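Local atomic coordinates of colicin-M immunity protein (Escherichia coli, PDB entry 4AEQ), a protein that protects Escherichia coli cells that carry the colicin M plasmid against the toxin colicin M. Residues Thr50-Glu55 with Pro70-Gly75. Residues are numbered along the deposited sequence; the frame is centred on the assembly and turned at random. Where two conformers were deposited one is given.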
# COMPACT_ATOMS: atom_id res chain seq x y z
N THR A 50 13.74 10.52 9.51
CA THR A 50 14.38 10.30 10.80
C THR A 50 13.70 9.14 11.51
O THR A 50 12.49 8.95 11.41
CB THR A 50 14.37 11.56 11.69
OG1 THR A 50 13.05 12.12 11.70
CG2 THR A 50 15.34 12.60 11.15
N TRP A 51 14.50 8.34 12.20
CA TRP A 51 14.00 7.12 12.80
C TRP A 51 13.73 7.23 14.29
O TRP A 51 14.40 7.99 15.00
CB TRP A 51 14.95 5.96 12.52
CG TRP A 51 15.19 5.75 11.06
CD1 TRP A 51 16.31 6.07 10.36
CD2 TRP A 51 14.27 5.19 10.12
NE1 TRP A 51 16.15 5.74 9.04
CE2 TRP A 51 14.91 5.20 8.86
CE3 TRP A 51 12.97 4.69 10.21
CZ2 TRP A 51 14.29 4.72 7.71
CZ3 TRP A 51 12.36 4.22 9.06
CH2 TRP A 51 13.02 4.23 7.83
N GLU A 52 12.72 6.50 14.75
CA GLU A 52 12.42 6.39 16.17
C GLU A 52 12.62 4.94 16.57
O GLU A 52 12.59 4.05 15.71
CB GLU A 52 10.99 6.86 16.43
CG GLU A 52 10.73 8.26 15.91
CD GLU A 52 9.32 8.74 16.13
OE1 GLU A 52 8.47 7.95 16.59
OE2 GLU A 52 9.05 9.93 15.84
N LYS A 53 12.86 4.69 17.85
CA LYS A 53 13.18 3.33 18.29
C LYS A 53 12.08 2.34 17.93
O LYS A 53 10.90 2.61 18.10
CB LYS A 53 13.46 3.29 19.79
CG LYS A 53 13.72 1.88 20.31
CD LYS A 53 13.98 1.86 21.80
CE LYS A 53 12.99 2.74 22.54
NZ LYS A 53 12.75 2.25 23.92
N ILE A 54 12.50 1.18 17.44
CA ILE A 54 11.57 0.10 17.13
C ILE A 54 11.35 -0.77 18.36
O ILE A 54 12.31 -1.28 18.96
CB ILE A 54 12.11 -0.78 15.99
CG1 ILE A 54 12.20 0.02 14.69
CG2 ILE A 54 11.24 -2.02 15.81
CD1 ILE A 54 12.84 -0.73 13.54
N GLU A 55 10.09 -0.94 18.76
CA GLU A 55 9.75 -1.85 19.85
C GLU A 55 9.32 -3.19 19.28
O GLU A 55 8.28 -3.30 18.63
CB GLU A 55 8.61 -1.29 20.71
CG GLU A 55 8.93 0.01 21.41
CD GLU A 55 10.26 -0.04 22.14
OE1 GLU A 55 10.60 -1.10 22.70
OE2 GLU A 55 10.96 0.99 22.13
N PRO A 70 8.37 3.17 13.47
CA PRO A 70 8.01 4.58 13.55
C PRO A 70 9.05 5.44 12.86
O PRO A 70 10.24 5.15 12.95
CB PRO A 70 7.99 4.86 15.05
CG PRO A 70 8.99 3.91 15.60
CD PRO A 70 8.91 2.67 14.75
N PHE A 71 8.62 6.51 12.20
CA PHE A 71 9.58 7.45 11.63
C PHE A 71 8.94 8.81 11.42
O PHE A 71 7.72 8.93 11.43
CB PHE A 71 10.18 6.91 10.32
CG PHE A 71 9.17 6.70 9.22
CD1 PHE A 71 8.46 5.52 9.12
CD2 PHE A 71 8.97 7.68 8.26
CE1 PHE A 71 7.54 5.33 8.10
CE2 PHE A 71 8.05 7.50 7.24
CZ PHE A 71 7.34 6.32 7.16
N LYS A 72 9.77 9.82 11.23
CA LYS A 72 9.30 11.16 10.91
C LYS A 72 9.83 11.53 9.53
O LYS A 72 10.97 11.25 9.20
CB LYS A 72 9.81 12.16 11.94
CG LYS A 72 9.14 12.03 13.30
CD LYS A 72 9.89 12.82 14.36
CE LYS A 72 11.22 12.17 14.71
NZ LYS A 72 11.93 12.88 15.80
N ALA A 73 8.98 12.15 8.72
CA ALA A 73 9.39 12.63 7.41
C ALA A 73 9.38 14.16 7.43
O ALA A 73 8.42 14.76 7.91
CB ALA A 73 8.46 12.11 6.33
N GLU A 74 10.45 14.77 6.92
CA GLU A 74 10.63 16.22 7.01
C GLU A 74 10.84 16.83 5.63
O GLU A 74 11.77 16.46 4.91
CB GLU A 74 11.82 16.55 7.91
CG GLU A 74 11.78 15.87 9.26
CD GLU A 74 12.98 14.96 9.50
OE1 GLU A 74 14.07 15.49 9.80
OE2 GLU A 74 12.82 13.73 9.39
N GLY A 75 9.94 17.73 5.25
CA GLY A 75 10.10 18.54 4.06
C GLY A 75 10.40 19.99 4.41
O GLY A 75 10.47 20.35 5.58
O HOH W 1 12.22 3.30 13.24
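Strands 48-51 and 66-74 run antiparallel here, with Thr-50 and Lys-72 as a hydrogen-bonded pair whose two N-H···O bonds are nearly straight (172° from Thr-50 N, 167° from Lys-72 N) and lie in the carbonyl planes. Beyond Trp-51 the ladder loosens: Glu-52 N reaches Pro-70 O in a weak bond of 3.3 Å, but proline has no N-H for Glu-52 O, and a water donates to both carbonyl oxygens instead. The Pro-70 ring sets CG against Glu-52 CB (3.7 Å) and Lys-53 O, with CD near Ile-54 CG1. Trp-51 and Phe-71, a non-hydrogen-bonded pair, point the same way, indole CE3 lying 3.6 Å from Phe-71 CB and the rings meeting obliquely. The Phe-71 ring continues onto Tyr-82 and, edge-to-face, Tyr-28 of the second subunit. Thr-50 OG1 donates to Glu-74 OE2 (2.8 Å) from above the carboxylate plane; the bend at chi2 (120°) turns OE2 toward OG1 and CG2. Extended Glu-52 crosses Lys-72 at about a right angle, its less certain OE2 too far from NZ for a salt bridge. The pairing thus separates aromatics turned to the dimer partner from a face gathering Thr-50, Glu-52, Lys-72 and Glu-74, where the nearby lysine may weakly favour ionised Glu-52.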